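Local coordinates for protein inositol-1-monophosphatase SuhB (Mycobacterium tuberculosis, PDB 2Q74) that probably catalyses the magnesium-dependent dephosphorylation of inositol 1-phosphate to free myo-inositol, the last step of myo-inositol biosynthesis, at residues L164-V169 with V218-D224; G247-L252 with V263-P269; D60-E64 with L81-G85; A15-A19 with G134-D138; L194-V198 with R281-L285. All coordinates share one frame. Numbering follows the deposited sequence.

Interaction 1. Residues L164-V169 with V218-D224; sequences LRCTGV and VAAGRLD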
# COMPACT_ATOMS: atom_id res chain seq x y z
N LEU A 164 3.01 -6.28 -19.88
CA LEU A 164 3.77 -5.87 -18.72
C LEU A 164 5.26 -5.95 -19.00
O LEU A 164 5.76 -6.90 -19.66
CB LEU A 164 3.41 -6.72 -17.51
CG LEU A 164 1.97 -6.54 -16.99
CD1 LEU A 164 1.73 -7.36 -15.75
CD2 LEU A 164 1.68 -5.07 -16.75
N ARG A 165 5.96 -4.95 -18.48
CA ARG A 165 7.40 -4.84 -18.57
C ARG A 165 7.92 -4.15 -17.33
O ARG A 165 7.39 -3.11 -16.90
CB ARG A 165 7.80 -4.05 -19.81
CG ARG A 165 7.74 -4.86 -21.12
CD ARG A 165 8.55 -6.16 -21.00
NE ARG A 165 9.30 -6.47 -22.20
CZ ARG A 165 10.13 -7.51 -22.32
NH1 ARG A 165 10.32 -8.35 -21.30
NH2 ARG A 165 10.79 -7.71 -23.47
N CYS A 166 8.95 -4.71 -16.72
CA CYS A 166 9.53 -4.11 -15.54
C CYS A 166 10.36 -2.91 -15.96
O CYS A 166 10.56 -2.67 -17.13
CB CYS A 166 10.36 -5.12 -14.77
SG CYS A 166 11.56 -5.90 -15.81
N THR A 167 10.82 -2.15 -14.98
CA THR A 167 11.48 -0.90 -15.25
C THR A 167 12.89 -1.14 -15.75
O THR A 167 13.36 -2.27 -15.75
CB THR A 167 11.54 -0.05 -13.97
OG1 THR A 167 12.34 -0.73 -13.00
CG2 THR A 167 10.17 0.18 -13.39
N GLY A 168 13.58 -0.08 -16.16
CA GLY A 168 14.97 -0.18 -16.61
C GLY A 168 15.97 0.53 -15.69
O GLY A 168 16.96 1.05 -16.17
N VAL A 169 15.70 0.56 -14.38
CA VAL A 169 16.63 1.14 -13.40
C VAL A 169 18.00 0.49 -13.46
O VAL A 169 18.08 -0.73 -13.59
CB VAL A 169 16.17 0.96 -11.91
CG1 VAL A 169 15.90 2.29 -11.26
CG2 VAL A 169 15.03 -0.05 -11.79
N VAL A 218 6.23 -5.45 -9.45
CA VAL A 218 7.55 -5.50 -10.09
C VAL A 218 7.36 -5.70 -11.60
O VAL A 218 7.89 -4.95 -12.42
CB VAL A 218 8.42 -6.59 -9.49
CG1 VAL A 218 9.69 -6.76 -10.29
CG2 VAL A 218 8.75 -6.25 -8.01
N ALA A 219 6.48 -6.64 -11.95
CA ALA A 219 6.12 -6.91 -13.32
C ALA A 219 5.57 -5.68 -14.02
O ALA A 219 5.91 -5.39 -15.14
CB ALA A 219 5.12 -8.04 -13.37
N ALA A 220 4.69 -4.96 -13.36
CA ALA A 220 4.04 -3.79 -13.95
C ALA A 220 4.94 -2.56 -13.96
O ALA A 220 4.68 -1.62 -14.69
CB ALA A 220 2.79 -3.48 -13.21
N GLY A 221 6.00 -2.57 -13.15
CA GLY A 221 6.89 -1.41 -13.03
C GLY A 221 6.50 -0.49 -11.88
O GLY A 221 6.98 0.63 -11.81
N ARG A 222 5.65 -0.95 -10.98
CA ARG A 222 5.27 -0.14 -9.82
C ARG A 222 6.26 -0.27 -8.65
O ARG A 222 6.26 0.55 -7.76
CB ARG A 222 3.88 -0.52 -9.36
CG ARG A 222 2.89 -0.40 -10.48
CD ARG A 222 1.47 -0.40 -9.99
NE ARG A 222 0.55 -0.66 -11.08
CZ ARG A 222 -0.78 -0.58 -10.99
NH1 ARG A 222 -1.36 -0.23 -9.84
NH2 ARG A 222 -1.52 -0.85 -12.06
N LEU A 223 7.06 -1.33 -8.68
CA LEU A 223 8.23 -1.46 -7.83
C LEU A 223 9.38 -1.83 -8.76
O LEU A 223 9.15 -2.46 -9.79
CB LEU A 223 8.06 -2.58 -6.81
CG LEU A 223 6.98 -2.41 -5.76
CD1 LEU A 223 6.91 -3.74 -5.00
CD2 LEU A 223 7.22 -1.21 -4.81
N ASP A 224 10.61 -1.47 -8.38
CA ASP A 224 11.80 -1.86 -9.12
C ASP A 224 12.31 -3.22 -8.66
O ASP A 224 12.99 -3.91 -9.42
CB ASP A 224 12.90 -0.82 -8.93
CG ASP A 224 12.60 0.49 -9.64
OD1 ASP A 224 12.21 0.52 -10.83
OD2 ASP A 224 12.75 1.52 -8.97
O HOH W 1 9.76 -3.41 -12.30
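The loop that leads from the larger sheet of the inositol monophosphatase fold to the smaller one crosses the C-terminal end of helix 211-220, which closes in a Schellman motif at Gly-221. Leu-164 leaves the last strand of the larger sheet and lays CD1 against Ala-219 CB at 4.2 Å and CD2 against Ala-220 CB at 4.0 Å. The CA-to-CB bond of Arg-165 points away, and its backbone passes over the helix end, Arg-165 C lying 3.2 Å from Ala-219 O. Cys-166 CB sits 3.4 Å from Val-218 O. At Thr-167 the CG2 methyl packs on Gly-221 O at 3.6 Å; at phi 94° a beta carbon on Gly-221 would be jammed against Ala-220 O and would also press on Thr-167 CG2. A water bridge adds to it, one water accepting from Thr-167 N and donating to Val-218 O and Leu-223 O. Past Gly-168, Val-169 CG2 comes within 3.0 Å of Asp-224 OD1. The other carboxylate oxygen of Asp-224 binds Tyr-114 of the second subunit, so this crossing borders the dimer interface, while Thr-167 OG1 donates to Asp-224 OD1 at 2.5 Å.

Interaction 2. Residues G247-L252 with V263-P269; sequences GARVLL and VVVAAAP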
# COMPACT_ATOMS: atom_id res chain seq x y z
N GLY A 247 10.26 -9.73 -17.77
CA GLY A 247 11.70 -9.45 -17.93
C GLY A 247 12.48 -9.33 -16.62
O GLY A 247 13.67 -9.07 -16.62
N ALA A 248 11.79 -9.51 -15.50
CA ALA A 248 12.46 -9.37 -14.20
C ALA A 248 13.37 -10.55 -13.92
O ALA A 248 13.16 -11.66 -14.38
CB ALA A 248 11.45 -9.20 -13.08
N ARG A 249 14.40 -10.28 -13.14
CA ARG A 249 15.25 -11.30 -12.59
C ARG A 249 14.54 -11.86 -11.35
O ARG A 249 14.17 -11.10 -10.45
CB ARG A 249 16.58 -10.67 -12.21
CG ARG A 249 17.69 -11.63 -12.00
CD ARG A 249 18.35 -12.07 -13.29
NE ARG A 249 19.62 -12.70 -12.98
CZ ARG A 249 20.74 -12.07 -12.65
NH1 ARG A 249 20.79 -10.75 -12.61
NH2 ARG A 249 21.85 -12.78 -12.39
N VAL A 250 14.33 -13.16 -11.30
CA VAL A 250 13.60 -13.75 -10.20
C VAL A 250 14.28 -15.00 -9.71
O VAL A 250 14.55 -15.89 -10.51
CB VAL A 250 12.17 -14.12 -10.60
CG1 VAL A 250 11.40 -14.64 -9.39
CG2 VAL A 250 11.46 -12.93 -11.20
N LEU A 251 14.56 -15.08 -8.41
CA LEU A 251 15.08 -16.31 -7.85
C LEU A 251 14.37 -16.71 -6.58
O LEU A 251 14.09 -15.89 -5.72
CB LEU A 251 16.60 -16.25 -7.65
CG LEU A 251 17.25 -15.10 -6.90
CD1 LEU A 251 17.41 -15.48 -5.44
CD2 LEU A 251 18.63 -14.80 -7.53
N LEU A 252 14.08 -18.01 -6.49
CA LEU A 252 13.38 -18.62 -5.37
C LEU A 252 14.27 -19.61 -4.62
O LEU A 252 14.36 -20.78 -4.98
CB LEU A 252 12.14 -19.35 -5.87
CG LEU A 252 11.04 -18.51 -6.49
CD1 LEU A 252 9.92 -19.42 -6.94
CD2 LEU A 252 10.51 -17.46 -5.49
N VAL A 263 12.69 -18.13 -0.01
CA VAL A 263 13.30 -16.82 -0.12
C VAL A 263 13.11 -16.36 -1.54
O VAL A 263 13.51 -17.05 -2.47
CB VAL A 263 14.78 -16.86 0.21
CG1 VAL A 263 15.42 -15.49 -0.02
CG2 VAL A 263 14.98 -17.33 1.63
N VAL A 264 12.48 -15.20 -1.70
CA VAL A 264 12.13 -14.67 -3.00
C VAL A 264 12.84 -13.36 -3.23
O VAL A 264 12.77 -12.45 -2.37
CB VAL A 264 10.61 -14.39 -3.12
CG1 VAL A 264 10.25 -13.96 -4.54
CG2 VAL A 264 9.80 -15.61 -2.69
N VAL A 265 13.52 -13.28 -4.38
CA VAL A 265 14.07 -12.02 -4.87
C VAL A 265 13.59 -11.80 -6.30
O VAL A 265 13.68 -12.69 -7.14
CB VAL A 265 15.59 -11.97 -4.78
CG1 VAL A 265 16.09 -10.61 -5.26
CG2 VAL A 265 16.04 -12.22 -3.35
N ALA A 266 13.01 -10.63 -6.55
CA ALA A 266 12.54 -10.27 -7.88
C ALA A 266 12.94 -8.82 -8.15
O ALA A 266 12.64 -7.95 -7.37
CB ALA A 266 11.05 -10.44 -7.97
N ALA A 267 13.63 -8.57 -9.26
CA ALA A 267 14.16 -7.24 -9.51
C ALA A 267 14.26 -6.95 -10.99
O ALA A 267 14.46 -7.87 -11.80
CB ALA A 267 15.54 -7.12 -8.87
N ALA A 268 14.14 -5.68 -11.35
CA ALA A 268 14.47 -5.26 -12.70
C ALA A 268 15.91 -5.71 -12.99
O ALA A 268 16.77 -5.65 -12.11
CB ALA A 268 14.32 -3.79 -12.85
N PRO A 269 16.18 -6.17 -14.22
CA PRO A 269 17.45 -6.84 -14.56
C PRO A 269 18.68 -5.96 -14.38
O PRO A 269 19.76 -6.46 -14.00
CB PRO A 269 17.26 -7.18 -16.04
CG PRO A 269 16.22 -6.22 -16.52
CD PRO A 269 15.28 -6.09 -15.38
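Leu-252 overlaps Val-264, with CD2 of the leucine 3.4 Å from CG2 of the valine. On the same face Val-250 CG2 meets Ala-266 CB at 4.1 Å, and helix 233-245 covers this side through Ala-240, Ala-243 and Cys-236. The opposite face carries Leu-251, whose CD1 lies 4.0 Å from Val-265 CB, together with Arg-249 and Ala-267; there helix 272-280 packs on the strands, and the guanidinium of Arg-249 forms a salt bridge with Asp-273. The two strands are the arms of a beta hairpin, antiparallel at 178° with axes 4.7 Å apart, at the edge of the five-stranded sheet that lies between helix layers in this sandwich fold. Strand 249-252 is an edge strand of the sheet within the chain, whereas 263-267 is flanked on its other side by strand 225-231. Two hydrogen-bonded pairs set the register. Arg-249 N donates to Ala-267 O and Ala-267 N to Arg-249 O, both at 2.8 Å; Leu-251 N reaches Val-265 O at 2.8 Å and Val-265 N returns to Leu-251 O at 3.0 Å. Between them, in the non-hydrogen-bonded pair Val-250 with Ala-266, the alpha carbons close to 4.3 Å, and Val-250 CA makes a CA-H...O contact with Val-265 O at 3.2 Å. Before the strand, Gly-247 ends the preceding helix in a Schellman motif, and its O touches Pro-269 CD at 3.6 Å.

Interaction 3. Residues D60-E64 with L81-G85; sequences DTDTE and LGEEG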
# COMPACT_ATOMS: atom_id res chain seq x y z
N ASP A 60 -11.96 -17.47 3.25
CA ASP A 60 -10.81 -18.18 2.71
C ASP A 60 -11.21 -19.61 2.34
O ASP A 60 -10.93 -20.07 1.23
CB ASP A 60 -9.67 -18.17 3.73
CG ASP A 60 -8.35 -18.56 3.13
OD1 ASP A 60 -7.89 -17.87 2.19
OD2 ASP A 60 -7.76 -19.55 3.62
N THR A 61 -11.90 -20.29 3.25
CA THR A 61 -12.35 -21.65 3.01
C THR A 61 -13.38 -21.72 1.89
O THR A 61 -13.29 -22.57 1.01
CB THR A 61 -13.01 -22.24 4.27
OG1 THR A 61 -12.18 -21.98 5.40
CG2 THR A 61 -13.19 -23.74 4.10
N ASP A 62 -14.35 -20.82 1.94
CA ASP A 62 -15.42 -20.79 0.96
C ASP A 62 -14.84 -20.67 -0.44
O ASP A 62 -15.24 -21.40 -1.36
CB ASP A 62 -16.37 -19.62 1.23
CG ASP A 62 -17.22 -19.82 2.51
OD1 ASP A 62 -17.46 -20.97 2.93
OD2 ASP A 62 -17.66 -18.80 3.08
N THR A 63 -13.88 -19.76 -0.59
CA THR A 63 -13.26 -19.47 -1.89
C THR A 63 -12.37 -20.61 -2.35
O THR A 63 -12.26 -20.89 -3.54
CB THR A 63 -12.42 -18.18 -1.81
OG1 THR A 63 -13.22 -17.10 -1.36
CG2 THR A 63 -11.84 -17.83 -3.16
N GLU A 64 -11.72 -21.26 -1.40
CA GLU A 64 -10.96 -22.48 -1.67
C GLU A 64 -11.89 -23.57 -2.24
O GLU A 64 -11.52 -24.27 -3.20
CB GLU A 64 -10.31 -22.98 -0.37
CG GLU A 64 -9.49 -24.26 -0.49
CD GLU A 64 -8.08 -24.02 -0.97
OE1 GLU A 64 -7.92 -23.18 -1.87
OE2 GLU A 64 -7.15 -24.68 -0.44
N LEU A 81 -2.77 -28.43 -4.91
CA LEU A 81 -2.10 -28.05 -3.67
C LEU A 81 -2.67 -26.71 -3.20
O LEU A 81 -2.38 -25.65 -3.76
CB LEU A 81 -0.59 -27.95 -3.87
CG LEU A 81 0.23 -27.39 -2.69
CD1 LEU A 81 0.16 -28.29 -1.46
CD2 LEU A 81 1.67 -27.17 -3.09
N GLY A 82 -3.51 -26.77 -2.18
CA GLY A 82 -4.10 -25.57 -1.63
C GLY A 82 -3.31 -25.04 -0.46
O GLY A 82 -2.33 -25.64 -0.01
N GLU A 83 -3.75 -23.89 0.05
CA GLU A 83 -3.23 -23.37 1.31
C GLU A 83 -3.52 -24.38 2.45
O GLU A 83 -2.94 -24.26 3.53
CB GLU A 83 -3.87 -22.00 1.59
CG GLU A 83 -3.18 -21.16 2.65
CD GLU A 83 -4.14 -20.19 3.33
OE1 GLU A 83 -4.96 -19.54 2.63
OE2 GLU A 83 -4.05 -20.08 4.58
N GLU A 84 -4.37 -25.37 2.15
CA GLU A 84 -4.81 -26.41 3.11
C GLU A 84 -4.93 -27.80 2.44
O GLU A 84 -6.02 -28.41 2.45
CB GLU A 84 -6.16 -26.01 3.71
CG GLU A 84 -7.30 -25.97 2.68
CD GLU A 84 -8.44 -25.08 3.12
OE1 GLU A 84 -8.23 -23.84 3.12
OE2 GLU A 84 -9.54 -25.59 3.44
N GLY A 85 -3.83 -28.30 1.87
CA GLY A 85 -3.80 -29.59 1.17
C GLY A 85 -3.08 -29.50 -0.16
O GLY A 85 -2.48 -30.47 -0.62
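Glu-84 and Glu-64 bury the most surface here, followed by Asp-60, and all three are acidic. Glu-64, one turn after Asp-60 on helix 55-74, extends toward the loop that follows strand 80-81. Its OE2 rests 3.4 Å from Gly-82 CA and 3.4 Å from Glu-84 CG. A beta carbon on Gly-82 would run into that carboxylate, so the bare backbone makes room for it. Glu-84 lies back over the helix, OE2 coming to 4.1 Å from Thr-61 CG2 and OE1 to 3.8 Å from Glu-64 OE2. Asp-60 points its carboxylate at Glu-83, the metal- and substrate-binding glutamate inferred from related enzymes, with Asp-60 OD2 only 3.0 Å from Glu-83 OE1. Asp-104, likewise a probable magnesium ligand, stands beside both of them, and Pro-105 packs against Asp-60 and Glu-64. Arg-68 offers Glu-64 a long, weak ion pair. No hydrogen bond joins the two segments. Such a crowd of carboxylates is characteristic of the metal site of this magnesium-dependent phosphatase family. Two acceptors as close as those of Asp-60 and Glu-83 repel each other unless a proton or a cation intervenes, which is consistent with a site built to hold Mg2+.

Interaction 4. Residues A15-A19 with G134-D138; sequences AENLA and GAVAD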
# COMPACT_ATOMS: atom_id res chain seq x y z
N ALA A 15 -6.51 -20.18 -15.66
CA ALA A 15 -5.98 -19.48 -14.50
C ALA A 15 -6.61 -18.09 -14.39
O ALA A 15 -6.96 -17.67 -13.30
CB ALA A 15 -4.46 -19.38 -14.57
N GLU A 16 -6.73 -17.40 -15.53
CA GLU A 16 -7.27 -16.04 -15.57
C GLU A 16 -8.74 -16.05 -15.17
O GLU A 16 -9.21 -15.23 -14.37
CB GLU A 16 -7.12 -15.44 -16.97
CG GLU A 16 -5.68 -15.09 -17.35
CD GLU A 16 -5.48 -14.85 -18.86
OE1 GLU A 16 -6.32 -15.32 -19.67
OE2 GLU A 16 -4.46 -14.21 -19.22
N ASN A 17 -9.46 -17.01 -15.72
CA ASN A 17 -10.88 -17.11 -15.49
C ASN A 17 -11.20 -17.46 -14.04
O ASN A 17 -12.06 -16.85 -13.43
CB ASN A 17 -11.47 -18.15 -16.43
CG ASN A 17 -11.48 -17.69 -17.86
OD1 ASN A 17 -11.51 -16.51 -18.15
ND2 ASN A 17 -11.44 -18.63 -18.77
N LEU A 18 -10.48 -18.43 -13.50
CA LEU A 18 -10.70 -18.82 -12.11
C LEU A 18 -10.34 -17.70 -11.14
O LEU A 18 -11.08 -17.47 -10.17
CB LEU A 18 -9.90 -20.07 -11.77
CG LEU A 18 -10.39 -21.38 -12.38
CD1 LEU A 18 -9.73 -22.52 -11.67
CD2 LEU A 18 -11.89 -21.51 -12.27
N ALA A 19 -9.23 -17.02 -11.40
CA ALA A 19 -8.81 -15.90 -10.59
C ALA A 19 -9.89 -14.81 -10.56
O ALA A 19 -10.30 -14.33 -9.47
CB ALA A 19 -7.50 -15.33 -11.11
N GLY A 134 0.10 -18.82 -14.78
CA GLY A 134 -0.34 -18.25 -13.53
C GLY A 134 -1.22 -17.03 -13.67
O GLY A 134 -1.23 -16.38 -14.71
N ALA A 135 -1.95 -16.72 -12.61
CA ALA A 135 -2.82 -15.53 -12.62
C ALA A 135 -3.00 -15.02 -11.22
O ALA A 135 -3.27 -15.82 -10.31
CB ALA A 135 -4.18 -15.86 -13.24
N VAL A 136 -2.81 -13.72 -11.02
CA VAL A 136 -3.06 -13.11 -9.70
C VAL A 136 -4.10 -12.04 -9.88
O VAL A 136 -3.94 -11.12 -10.68
CB VAL A 136 -1.79 -12.44 -9.09
CG1 VAL A 136 -2.13 -11.72 -7.75
CG2 VAL A 136 -0.66 -13.44 -8.91
N ALA A 137 -5.17 -12.16 -9.13
CA ALA A 137 -6.29 -11.21 -9.24
C ALA A 137 -6.16 -10.26 -8.09
O ALA A 137 -6.17 -10.71 -6.96
CB ALA A 137 -7.62 -11.93 -9.16
N ASP A 138 -6.02 -8.97 -8.38
CA ASP A 138 -6.07 -7.90 -7.38
C ASP A 138 -7.54 -7.60 -7.13
O ASP A 138 -8.18 -6.83 -7.86
CB ASP A 138 -5.33 -6.65 -7.91
CG ASP A 138 -5.25 -5.49 -6.88
OD1 ASP A 138 -6.04 -5.45 -5.91
OD2 ASP A 138 -4.38 -4.59 -7.08
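Alanine methyls make most of this buried contact, so the helix and the strand can come close: the axes of 15-19 and 134-138 approach to 7.2 Å and run at 24° to each other. Ala-15 and Ala-19, one turn apart, both point at the strand and straddle Ala-135, with Ala-15 CB 3.8 Å and Ala-19 CB 4.0 Å from Ala-135 CB. Ala-19 CB also meets Ala-137 CB at 3.9 Å. With no chi angles to adjust, these methyls sit close to backbone as well, Ala-135 CB lying 3.3 Å from Ala-15 O. Glu-16, with chi1 m and chi2 t, starts away from the strand yet brushes Ala-135 CB with CG at 4.4 Å; its OE2 is hydrogen-bonded to Ser-146 OG. Leu-18 (m, t) turns to helix 55-74, and Val-136 (t) projects from the opposite face of the strand, onto Ala-212 and Cys-216 of helix 211-220. Helices thus lie on both faces of the strand, as in the layered alpha-beta-alpha-beta-alpha sandwich of inositol monophosphatases.

Interaction 5. Residues L194-V198 with R281-L285; sequences LLAHV and RFNGL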
# COMPACT_ATOMS: atom_id res chain seq x y z
N LEU A 194 18.09 -6.59 8.99
CA LEU A 194 18.64 -6.72 7.65
C LEU A 194 18.19 -5.60 6.74
O LEU A 194 19.00 -5.06 5.99
CB LEU A 194 18.22 -8.06 7.05
CG LEU A 194 18.56 -8.31 5.57
CD1 LEU A 194 20.01 -8.66 5.40
CD2 LEU A 194 17.68 -9.41 5.02
N LEU A 195 16.91 -5.26 6.78
CA LEU A 195 16.36 -4.23 5.92
C LEU A 195 16.93 -2.87 6.21
O LEU A 195 17.21 -2.11 5.30
CB LEU A 195 14.83 -4.16 6.02
CG LEU A 195 14.08 -5.33 5.37
CD1 LEU A 195 12.55 -5.18 5.48
CD2 LEU A 195 14.52 -5.51 3.90
N ALA A 196 17.10 -2.55 7.49
CA ALA A 196 17.70 -1.28 7.87
C ALA A 196 19.04 -1.11 7.14
O ALA A 196 19.35 -0.03 6.67
CB ALA A 196 17.86 -1.19 9.37
N HIS A 197 19.79 -2.18 6.98
CA HIS A 197 21.06 -2.10 6.26
C HIS A 197 20.90 -1.78 4.78
O HIS A 197 21.72 -1.05 4.22
CB HIS A 197 21.85 -3.40 6.42
CG HIS A 197 22.31 -3.68 7.82
ND1 HIS A 197 22.96 -4.84 8.17
CD2 HIS A 197 22.20 -2.95 8.95
CE1 HIS A 197 23.24 -4.81 9.46
NE2 HIS A 197 22.79 -3.68 9.96
N VAL A 198 19.88 -2.32 4.14
CA VAL A 198 19.66 -2.08 2.71
C VAL A 198 18.92 -0.76 2.43
O VAL A 198 19.05 -0.19 1.34
CB VAL A 198 19.01 -3.30 1.99
CG1 VAL A 198 18.30 -4.21 2.96
CG2 VAL A 198 18.08 -2.87 0.89
N ARG A 281 25.76 -9.70 1.31
CA ARG A 281 26.59 -8.92 2.20
C ARG A 281 26.06 -8.81 3.64
O ARG A 281 26.83 -8.59 4.57
CB ARG A 281 26.79 -7.53 1.61
CG ARG A 281 27.58 -6.60 2.46
CD ARG A 281 27.96 -5.33 1.73
NE ARG A 281 29.14 -4.74 2.36
CZ ARG A 281 29.82 -3.69 1.90
NH1 ARG A 281 29.44 -3.05 0.79
NH2 ARG A 281 30.88 -3.27 2.57
N PHE A 282 24.75 -8.95 3.83
CA PHE A 282 24.15 -8.93 5.17
C PHE A 282 23.39 -10.21 5.55
O PHE A 282 22.74 -10.25 6.58
CB PHE A 282 23.18 -7.75 5.28
CG PHE A 282 23.78 -6.42 4.95
CD1 PHE A 282 23.17 -5.58 4.02
CD2 PHE A 282 24.94 -5.98 5.56
CE1 PHE A 282 23.71 -4.34 3.71
CE2 PHE A 282 25.48 -4.74 5.25
CZ PHE A 282 24.87 -3.93 4.32
N ASN A 283 23.47 -11.24 4.71
CA ASN A 283 22.75 -12.51 4.93
C ASN A 283 21.24 -12.41 4.88
O ASN A 283 20.58 -12.31 5.92
CB ASN A 283 23.16 -13.16 6.25
CG ASN A 283 24.26 -14.18 6.07
OD1 ASN A 283 24.50 -14.99 6.96
ND2 ASN A 283 24.93 -14.15 4.92
N GLY A 284 20.68 -12.47 3.67
CA GLY A 284 19.23 -12.46 3.48
C GLY A 284 18.74 -13.28 2.28
O GLY A 284 17.59 -13.78 2.30
N LEU A 285 19.59 -13.41 1.25
CA LEU A 285 19.28 -14.16 0.03
C LEU A 285 19.49 -15.66 0.22
O LEU A 285 19.49 -16.42 -0.77
CB LEU A 285 20.12 -13.64 -1.16
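Arg-281 leads out of helix 272-280 without touching segment 194-198, and Phe-282 then makes the main contact, with more of its surface covered than any other residue here. Its CB lies 3.3 Å from Leu-194 CD1, a very tight apolar approach, and its ring reaches His-197. There His-197 CB stands over the ring face, 3.5 Å from the ring centroid and 16° off the normal, in a CH-pi contact. The imidazole adds a T-shaped (edge-to-face) pair, its edge toward the phenyl face with ring centroids 4.7 Å apart and planes at 64°. Leu-194 and His-197, three residues apart, therefore present neighbouring side chains of one helical surface to a single phenylalanine. In the sandwich fold of this family the contact lies in an outer layer, where the C-terminal tail is laid over a helix that itself packs on strands 176-181 and 225-231. The same helix also borders the second subunit: Ala-196 packs on Ala-192 and His-197 on Glu-189 of that chain. Asn-283 follows with a positive phi of 65°, which turns the chain; its side chain leads away, but Asn-283 O sits 3.7 Å from Leu-194 CD1. Gly-284 comes next with CA 3.8 Å from Leu-194 CD2, and a beta carbon there would clash with that methyl. Its carbonyl oxygen accepts a hydrogen bond from the Tyr-227 hydroxyl, tying the tail to the sheet before Leu-285.

In the fold
Interactions 1 and 2 touch directly: Asp-224 O and Ala-268 N are 2.9 Å apart, a probable hydrogen bond, and Cys-166 SG packs on Ala-248 N at 3.6 Å. Interaction 5 joins the far end of the same hairpin, Val-263 CG1 lying 3.6 Å from Gly-284 O. Interactions 3 and 4 belong to the other half of the chain, their centres about 15 Å apart, on the consecutive helices 55-74 and 8-33. Interaction 3 alone holds a predicted metal ligand, Glu-83; from interaction 2, Val-264 comes within about 8 Å of Asp-235, another such residue, between side chains. Interactions 1 and 5, about 22 Å apart between centres, both reach the second subunit.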